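TfuB1 (Thermobifida fusca, PDB 6JX3) binds the leader peptide of a lasso peptide precursor through a PqqD-like RRE fold, and probably serves its recognition in lasso peptide biosynthesis. Local coordinates at residues 73-77 and 78-82. Residues are numbered along the deposited sequence; the frame is centred on the assembly and turned at random.
Sequences YEVER and TDAER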
loop_
_atom_site.group_PDB
_atom_site.type_symbol
_atom_site.label_atom_id
_atom_site.label_comp_id
_atom_site.label_asym_id
_atom_site.label_seq_id
_atom_site.Cartn_x
_atom_site.Cartn_y
_atom_site.Cartn_z
ATOM N N TYR A 73 7.199 13.445 -6.900
ATOM C CA TYR A 73 8.179 12.486 -7.383
ATOM C C TYR A 73 8.335 12.608 -8.886
ATOM O O TYR A 73 7.467 13.124 -9.594
ATOM C CB TYR A 73 7.788 11.041 -7.065
ATOM C CG TYR A 73 7.732 10.737 -5.600
ATOM C CD1 TYR A 73 6.610 11.054 -4.849
ATOM C CD2 TYR A 73 8.804 10.147 -4.966
ATOM C CE1 TYR A 73 6.566 10.781 -3.499
ATOM C CE2 TYR A 73 8.769 9.865 -3.621
ATOM C CZ TYR A 73 7.653 10.183 -2.893
ATOM O OH TYR A 73 7.636 9.899 -1.549
ATOM N N GLU A 74 9.457 12.079 -9.368
ATOM C CA GLU A 74 9.742 12.057 -10.798
ATOM C C GLU A 74 8.998 10.889 -11.439
ATOM O O GLU A 74 9.558 9.838 -11.762
ATOM C CB GLU A 74 11.241 11.971 -11.019
ATOM C CG GLU A 74 11.919 13.204 -10.505
ATOM C CD GLU A 74 13.414 13.061 -10.496
ATOM O OE1 GLU A 74 13.897 11.907 -10.440
ATOM O OE2 GLU A 74 14.086 14.104 -10.533
ATOM N N VAL A 75 7.704 11.094 -11.641
ATOM C CA VAL A 75 6.851 10.079 -12.241
ATOM C C VAL A 75 5.761 10.785 -13.032
ATOM O O VAL A 75 5.230 11.815 -12.604
ATOM C CB VAL A 75 6.268 9.131 -11.170
ATOM C CG1 VAL A 75 5.423 9.921 -10.166
ATOM C CG2 VAL A 75 5.443 8.034 -11.825
ATOM N N GLU A 76 5.478 10.255 -14.216
ATOM C CA GLU A 76 4.400 10.772 -15.041
ATOM C C GLU A 76 3.058 10.410 -14.425
ATOM O O GLU A 76 2.909 9.368 -13.784
ATOM C CB GLU A 76 4.489 10.198 -16.453
ATOM C CG GLU A 76 5.753 10.588 -17.191
ATOM C CD GLU A 76 5.664 11.974 -17.800
ATOM O OE1 GLU A 76 4.557 12.555 -17.802
ATOM O OE2 GLU A 76 6.704 12.485 -18.264
ATOM N N ARG A 77 2.072 11.278 -14.642
ATOM C CA ARG A 77 0.724 11.011 -14.144
ATOM C C ARG A 77 0.203 9.650 -14.598
ATOM O O ARG A 77 -0.376 8.900 -13.800
ATOM C CB ARG A 77 -0.212 12.129 -14.586
ATOM C CG ARG A 77 -1.662 11.780 -14.438
ATOM C CD ARG A 77 -2.154 12.191 -13.084
ATOM N NE ARG A 77 -3.577 11.908 -12.930
ATOM C CZ ARG A 77 -4.418 12.681 -12.255
ATOM N NH1 ARG A 77 -3.976 13.795 -11.684
ATOM N NH2 ARG A 77 -5.698 12.339 -12.152
ATOM N N THR A 78 0.394 9.317 -15.882
ATOM C CA THR A 78 -0.091 8.037 -16.377
ATOM C C THR A 78 0.531 6.880 -15.600
ATOM O O THR A 78 -0.173 5.946 -15.199
ATOM C CB THR A 78 0.188 7.934 -17.879
ATOM O OG1 THR A 78 -0.281 9.126 -18.514
ATOM C CG2 THR A 78 -0.568 6.786 -18.489
ATOM N N ASP A 79 1.841 6.922 -15.369
ATOM C CA ASP A 79 2.498 5.856 -14.626
ATOM C C ASP A 79 2.005 5.808 -13.186
ATOM O O ASP A 79 1.832 4.726 -12.620
ATOM C CB ASP A 79 4.011 6.048 -14.656
ATOM C CG ASP A 79 4.623 5.632 -15.976
ATOM O OD1 ASP A 79 4.011 4.804 -16.682
ATOM O OD2 ASP A 79 5.711 6.143 -16.307
ATOM N N ALA A 80 1.791 6.980 -12.583
ATOM C CA ALA A 80 1.298 7.020 -11.212
ATOM C C ALA A 80 -0.066 6.366 -11.107
ATOM O O ALA A 80 -0.304 5.570 -10.193
ATOM C CB ALA A 80 1.226 8.460 -10.709
ATOM N N GLU A 81 -0.971 6.676 -12.044
ATOM C CA GLU A 81 -2.289 6.051 -12.002
ATOM C C GLU A 81 -2.194 4.538 -12.156
ATOM O O GLU A 81 -2.900 3.800 -11.465
ATOM C CB GLU A 81 -3.194 6.628 -13.087
ATOM C CG GLU A 81 -3.502 8.096 -12.891
ATOM C CD GLU A 81 -4.622 8.570 -13.773
ATOM O OE1 GLU A 81 -5.538 7.768 -14.017
ATOM O OE2 GLU A 81 -4.586 9.741 -14.195
ATOM N N ARG A 82 -1.349 4.059 -13.070
ATOM C CA ARG A 82 -1.223 2.615 -13.244
ATOM C C ARG A 82 -0.612 1.968 -12.021
ATOM O O ARG A 82 -1.031 0.881 -11.616
ATOM C CB ARG A 82 -0.365 2.286 -14.455
ATOM C CG ARG A 82 -0.871 2.758 -15.761
ATOM C CD ARG A 82 -0.368 1.761 -16.772
ATOM N NE ARG A 82 0.991 2.115 -17.171
ATOM C CZ ARG A 82 1.295 3.146 -17.949
ATOM N NH1 ARG A 82 2.562 3.406 -18.250
ATOM N NH2 ARG A 82 0.327 3.885 -18.465
HETATM O O HOH W 1 7.017 8.119 -15.258
HETATM O O HOH W 2 1.385 11.260 -17.935
#
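Arg77 and Glu81, one turn apart at the start of helix 77-93, close a salt bridge from Arg77 NE to Glu81 OE2 at 2.7 Å. The bond is almost straight and lies in the guanidinium plane, but it meets OE2 on the anti side, 27° out of the carboxylate plane, with the two flat groups turned 65° apart. With CG anti to the backbone N (chi1 165°) and a bend at chi2, the arginine presents NE rather than its two terminal nitrogens. A leucine in its place would probably leave the Glu81 carboxylate without its Arg77 mate and less restrained in its rotation.

The opening of this helix is a worked example of how the polar groups of a first turn find partners. Glu76, the N-cap residue, gives its carbonyl O to Ala80 N at 2.9 Å, and Arg77 O likewise accepts from Glu81 N. Amides lacking a helical acceptor turn to water: Thr78 N donates to one at 3.0 Å, which also reaches Glu76 OE1 weakly. A second water accepts from Glu76 N and, in the Asp79 conformer described, donates to Asp79 OD2 at 2.6 Å, so side chain and backbone are joined across the cap. In that conformer the other carboxylate oxygen, Asp79 OD1, is a zinc ligand and pairs with Arg82 NH1 at 2.6 Å.

Next to these polar groups, Val75 CG2 lies against Asp79 CB at 3.7 Å and near Ala80. The valine also packs on an aromatic side chain of the bound peptide, while Arg77 rests on Ala66, Gln67 and Thr70 of helix 62-72. The carboxylate of Asp79 sits in the first turn, where a negative charge is expected to interact favourably with the helix N-terminus, though the zinc ion and Arg82 would already offset part of it.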